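PDB 5VQE: beta-glucoside phosphorylase BglX from Unidentified, which probably transfers glucosyl units between beta-glucosides and phosphate as a family 3 beta-glucoside phosphorylase, working through a covalent glycosyl-enzyme. Local coordinates for residues Asp201-Asn213 with Thr287-Met299. Residues are numbered along the deposited sequence; the frame is centred on the assembly and turned at random.
Sequences DYRDQHLMSSVNN and TDATQMVGYTCSM. With G2F (2-deoxy-2-fluoro-alpha-D-glucopyranose), chain B.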
loop_
_atom_site.group_PDB
_atom_site.type_symbol
_atom_site.label_atom_id
_atom_site.label_comp_id
_atom_site.label_asym_id
_atom_site.label_seq_id
_atom_site.Cartn_x
_atom_site.Cartn_y
_atom_site.Cartn_z
ATOM N N ASP A 201 0.514 15.938 5.895
ATOM C CA ASP A 201 -0.888 16.302 5.980
ATOM C C ASP A 201 -1.656 15.232 6.761
ATOM O O ASP A 201 -1.140 14.146 7.050
ATOM C CB ASP A 201 -1.454 16.458 4.566
ATOM C CG ASP A 201 -2.612 17.438 4.484
ATOM O OD1 ASP A 201 -3.259 17.713 5.524
ATOM O OD2 ASP A 201 -2.880 17.921 3.354
ATOM N N TYR A 202 -2.909 15.545 7.104
ATOM C CA TYR A 202 -3.819 14.590 7.734
ATOM C C TYR A 202 -4.974 14.210 6.815
ATOM O O TYR A 202 -5.971 13.638 7.273
ATOM C CB TYR A 202 -4.366 15.140 9.057
ATOM C CG TYR A 202 -5.073 16.472 8.958
ATOM C CD1 TYR A 202 -4.353 17.651 8.838
ATOM C CD2 TYR A 202 -6.465 16.556 9.002
ATOM C CE1 TYR A 202 -4.989 18.878 8.751
ATOM C CE2 TYR A 202 -7.112 17.782 8.916
ATOM C CZ TYR A 202 -6.364 18.941 8.793
ATOM O OH TYR A 202 -6.982 20.170 8.708
ATOM N N ARG A 203 -4.857 14.505 5.527
ATOM C CA ARG A 203 -5.954 14.330 4.595
ATOM C C ARG A 203 -5.546 13.395 3.460
ATOM O O ARG A 203 -4.359 13.159 3.210
ATOM C CB ARG A 203 -6.419 15.703 4.084
ATOM C CG ARG A 203 -6.962 16.574 5.227
ATOM C CD ARG A 203 -7.126 18.040 4.848
ATOM N NE ARG A 203 -5.870 18.645 4.416
ATOM C CZ ARG A 203 -5.774 19.833 3.821
ATOM N NH1 ARG A 203 -6.867 20.551 3.581
ATOM N NH2 ARG A 203 -4.592 20.296 3.444
ATOM N N ASP A 204 -6.563 12.855 2.785
ATOM C CA ASP A 204 -6.418 11.764 1.826
ATOM C C ASP A 204 -6.452 12.316 0.405
ATOM O O ASP A 204 -7.440 12.945 0.007
ATOM C CB ASP A 204 -7.541 10.739 2.028
ATOM C CG ASP A 204 -7.467 9.568 1.056
ATOM O OD1 ASP A 204 -6.566 9.538 0.194
ATOM O OD2 ASP A 204 -8.332 8.667 1.150
ATOM N N GLN A 205 -5.390 12.048 -0.367
ATOM C CA GLN A 205 -5.316 12.508 -1.753
ATOM C C GLN A 205 -6.365 11.860 -2.647
ATOM O O GLN A 205 -6.578 12.335 -3.777
ATOM C CB GLN A 205 -3.920 12.255 -2.335
ATOM C CG GLN A 205 -3.344 10.873 -2.039
ATOM C CD GLN A 205 -2.418 10.367 -3.124
ATOM O OE1 GLN A 205 -2.345 10.928 -4.228
ATOM N NE2 GLN A 205 -1.691 9.296 -2.812
ATOM N N HIS A 206 -7.007 10.786 -2.177
ATOM C CA HIS A 206 -8.175 10.247 -2.863
ATOM C C HIS A 206 -9.310 11.264 -2.914
ATOM O O HIS A 206 -10.140 11.217 -3.829
ATOM C CB HIS A 206 -8.664 8.969 -2.170
ATOM C CG HIS A 206 -7.710 7.816 -2.263
ATOM N ND1 HIS A 206 -6.579 7.716 -1.482
ATOM C CD2 HIS A 206 -7.739 6.698 -3.026
ATOM C CE1 HIS A 206 -5.937 6.599 -1.781
ATOM N NE2 HIS A 206 -6.616 5.967 -2.721
ATOM N N LEU A 207 -9.356 12.190 -1.952
ATOM C CA LEU A 207 -10.481 13.105 -1.776
ATOM C C LEU A 207 -10.131 14.563 -2.034
ATOM O O LEU A 207 -11.027 15.417 -1.996
ATOM C CB LEU A 207 -11.043 12.973 -0.356
ATOM C CG LEU A 207 -11.649 11.608 -0.021
ATOM C CD1 LEU A 207 -12.013 11.535 1.446
ATOM C CD2 LEU A 207 -12.877 11.323 -0.884
ATOM N N MET A 208 -8.864 14.875 -2.296
ATOM C CA MET A 208 -8.406 16.248 -2.482
ATOM C C MET A 208 -6.924 16.172 -2.831
ATOM O O MET A 208 -6.327 15.093 -2.802
ATOM C CB MET A 208 -8.641 17.072 -1.223
ATOM C CG MET A 208 -8.113 16.386 0.033
ATOM S SD MET A 208 -8.003 17.500 1.435
ATOM C CE MET A 208 -6.633 18.509 0.873
ATOM N N SER A 209 -6.333 17.315 -3.183
ATOM C CA SER A 209 -4.880 17.384 -3.342
ATOM C C SER A 209 -4.272 17.730 -1.985
ATOM O O SER A 209 -4.253 18.893 -1.574
ATOM C CB SER A 209 -4.485 18.395 -4.411
ATOM O OG SER A 209 -3.071 18.445 -4.529
ATOM N N SER A 210 -3.774 16.714 -1.283
ATOM C CA SER A 210 -3.193 16.928 0.032
ATOM C C SER A 210 -1.819 17.587 -0.110
ATOM O O SER A 210 -1.242 17.663 -1.199
ATOM C CB SER A 210 -3.123 15.609 0.801
ATOM O OG SER A 210 -2.269 14.673 0.175
ATOM N N VAL A 211 -1.303 18.102 1.004
ATOM C CA VAL A 211 -0.193 19.052 0.969
ATOM C C VAL A 211 0.889 18.619 1.947
ATOM O O VAL A 211 0.637 18.500 3.154
ATOM C CB VAL A 211 -0.662 20.483 1.285
ATOM C CG1 VAL A 211 0.480 21.478 1.123
ATOM C CG2 VAL A 211 -1.809 20.864 0.375
ATOM N N ASN A 212 2.093 18.392 1.424
ATOM C CA ASN A 212 3.310 18.231 2.220
ATOM C C ASN A 212 3.882 19.633 2.420
ATOM O O ASN A 212 4.454 20.221 1.499
ATOM C CB ASN A 212 4.275 17.292 1.499
ATOM C CG ASN A 212 5.532 16.999 2.288
ATOM O OD1 ASN A 212 6.096 17.874 2.940
ATOM N ND2 ASN A 212 5.988 15.749 2.220
ATOM N N ASN A 213 3.691 20.199 3.616
ATOM C CA ASN A 213 3.977 21.609 3.857
ATOM C C ASN A 213 5.269 21.827 4.640
ATOM O O ASN A 213 5.484 22.915 5.193
ATOM C CB ASN A 213 2.796 22.269 4.571
ATOM C CG ASN A 213 2.615 21.780 5.991
ATOM O OD1 ASN A 213 2.832 20.609 6.294
ATOM N ND2 ASN A 213 2.213 22.685 6.876
ATOM N N THR A 287 2.013 8.016 -12.789
ATOM C CA THR A 287 1.146 8.751 -11.886
ATOM C C THR A 287 0.417 7.783 -10.963
ATOM O O THR A 287 0.308 6.583 -11.231
ATOM C CB THR A 287 0.123 9.604 -12.644
ATOM O OG1 THR A 287 -0.866 8.773 -13.261
ATOM C CG2 THR A 287 0.792 10.445 -13.734
ATOM N N ASP A 288 -0.043 8.315 -9.840
ATOM C CA ASP A 288 -1.077 7.629 -9.093
ATOM C C ASP A 288 -2.374 7.698 -9.891
ATOM O O ASP A 288 -2.503 8.485 -10.835
ATOM C CB ASP A 288 -1.239 8.257 -7.712
ATOM C CG ASP A 288 -2.088 7.417 -6.785
ATOM O OD1 ASP A 288 -2.118 6.163 -6.953
ATOM O OD2 ASP A 288 -2.701 8.040 -5.903
ATOM N N ALA A 289 -3.330 6.847 -9.516
ATOM C CA ALA A 289 -4.576 6.695 -10.269
ATOM C C ALA A 289 -5.216 8.043 -10.587
ATOM O O ALA A 289 -5.464 8.855 -9.688
ATOM C CB ALA A 289 -5.549 5.822 -9.468
ATOM N N THR A 290 -5.508 8.271 -11.873
ATOM C CA THR A 290 -5.905 9.596 -12.348
ATOM C C THR A 290 -7.379 9.913 -12.132
ATOM O O THR A 290 -7.791 11.042 -12.420
ATOM C CB THR A 290 -5.600 9.761 -13.838
ATOM O OG1 THR A 290 -6.526 8.984 -14.606
ATOM C CG2 THR A 290 -4.160 9.343 -14.169
ATOM N N GLN A 291 -8.190 8.979 -11.646
ATOM C CA GLN A 291 -9.584 9.303 -11.383
ATOM C C GLN A 291 -9.787 9.836 -9.978
ATOM O O GLN A 291 -10.913 10.175 -9.602
ATOM C CB GLN A 291 -10.482 8.083 -11.628
ATOM C CG GLN A 291 -10.646 7.119 -10.467
ATOM C CD GLN A 291 -9.391 6.332 -10.162
ATOM O OE1 GLN A 291 -8.520 6.171 -11.024
ATOM N NE2 GLN A 291 -9.291 5.826 -8.929
ATOM N N MET A 292 -8.724 9.948 -9.203
ATOM C CA MET A 292 -8.869 10.395 -7.838
ATOM C C MET A 292 -8.978 11.908 -7.771
ATOM O O MET A 292 -8.469 12.636 -8.629
ATOM C CB MET A 292 -7.707 9.885 -7.020
ATOM C CG MET A 292 -7.845 8.401 -6.890
ATOM S SD MET A 292 -6.810 7.763 -5.637
ATOM C CE MET A 292 -5.285 8.119 -6.395
ATOM N N VAL A 293 -9.672 12.370 -6.733
ATOM C CA VAL A 293 -10.032 13.777 -6.626
ATOM C C VAL A 293 -8.789 14.656 -6.652
ATOM O O VAL A 293 -8.784 15.725 -7.273
ATOM C CB VAL A 293 -10.864 14.005 -5.353
ATOM C CG1 VAL A 293 -11.249 15.464 -5.226
ATOM C CG2 VAL A 293 -12.107 13.110 -5.358
ATOM N N GLY A 294 -7.721 14.226 -5.976
ATOM C CA GLY A 294 -6.496 15.006 -5.963
ATOM C C GLY A 294 -5.981 15.333 -7.348
ATOM O O GLY A 294 -5.410 16.407 -7.566
ATOM N N TYR A 295 -6.184 14.426 -8.305
ATOM C CA TYR A 295 -5.824 14.704 -9.689
ATOM C C TYR A 295 -6.902 15.525 -10.380
ATOM O O TYR A 295 -6.616 16.591 -10.937
ATOM C CB TYR A 295 -5.596 13.396 -10.447
ATOM C CG TYR A 295 -4.970 13.571 -11.810
ATOM C CD1 TYR A 295 -5.746 13.549 -12.961
ATOM C CD2 TYR A 295 -3.602 13.781 -11.942
ATOM C CE1 TYR A 295 -5.175 13.717 -14.220
ATOM C CE2 TYR A 295 -3.018 13.948 -13.188
ATOM C CZ TYR A 295 -3.810 13.909 -14.327
ATOM O OH TYR A 295 -3.228 14.073 -15.568
ATOM N N THR A 296 -8.152 15.048 -10.336
ATOM C CA THR A 296 -9.200 15.633 -11.171
ATOM C C THR A 296 -9.479 17.080 -10.804
ATOM O O THR A 296 -9.848 17.877 -11.676
ATOM C CB THR A 296 -10.498 14.830 -11.062
ATOM O OG1 THR A 296 -10.952 14.829 -9.700
ATOM C CG2 THR A 296 -10.310 13.388 -11.547
ATOM N N CYS A 297 -9.323 17.442 -9.531
ATOM C CA CYS A 297 -9.672 18.787 -9.094
ATOM C C CYS A 297 -8.573 19.806 -9.352
ATOM O O CYS A 297 -8.801 21.001 -9.131
ATOM C CB CYS A 297 -10.010 18.785 -7.603
ATOM S SG CYS A 297 -8.553 18.786 -6.531
ATOM N N SER A 298 -7.403 19.381 -9.826
ATOM C CA SER A 298 -6.266 20.285 -9.916
ATOM C C SER A 298 -6.182 21.030 -11.236
ATOM O O SER A 298 -5.488 22.051 -11.304
ATOM C CB SER A 298 -4.954 19.516 -9.709
ATOM O OG SER A 298 -4.843 19.058 -8.375
ATOM N N MET A 299 -6.868 20.556 -12.274
ATOM C CA MET A 299 -6.696 21.067 -13.627
ATOM C C MET A 299 -7.801 20.472 -14.489
ATOM O O MET A 299 -8.240 19.342 -14.227
ATOM C CB MET A 299 -5.307 20.686 -14.155
ATOM C CG MET A 299 -4.935 21.241 -15.508
ATOM S SD MET A 299 -3.253 20.782 -15.997
ATOM C CE MET A 299 -2.269 21.612 -14.769
HETATM C C1 G2F B . -3.107 5.438 -6.273
HETATM C C2 G2F B . -2.635 5.039 -4.837
HETATM C C3 G2F B . -1.425 4.069 -4.983
HETATM C C4 G2F B . -1.854 2.869 -5.882
HETATM C C5 G2F B . -2.331 3.438 -7.262
HETATM C C6 G2F B . -2.853 2.277 -8.198
HETATM O O3 G2F B . -1.157 3.531 -3.715
HETATM O O4 G2F B . -0.707 2.103 -6.134
HETATM O O5 G2F B . -3.433 4.299 -7.031
HETATM O O6 G2F B . -3.802 1.531 -7.491
HETATM F F2 G2F B . -2.237 6.137 -4.158
#
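With CG beside the backbone N in both residues (chi1 -67° in His206, -69° in Met292), the imidazole and the thioether run side by side in the same direction, and Met292 SD lies obliquely against the ring, modelled too close for its exact distance to be trusted. Asp204 OD1 probably helps fix the ring's rotation: it accepts from both His206 ND1, in a bond modelled very short, and His206 N, closing an Asx turn. An alanine in place of His206 would probably leave Asp204 OD1 without its imidazole donor and the ring-facing side of Met292 without its neighbour. Asp288 is covalently joined through OD1 to C1 of the fluoroglucose (1.4 Å), the trapped glycosyl-enzyme that marks it as the nucleophile. Gln205 comes at it from the opposite direction, NE2 lying 3.5 Å from F2 of the sugar, while its OE1 takes a bond from the backbone N of His242. The backbones also join: Gly294 N gives to Gln205 O (3.1 Å), and Val293 N to His206 O (3.2 Å). The loop entering strand 210-211 thus rests on the start of helix 293-296, just past strand 284-287, with strand 237-244 pairing with both strands in the TIM-barrel-type domain.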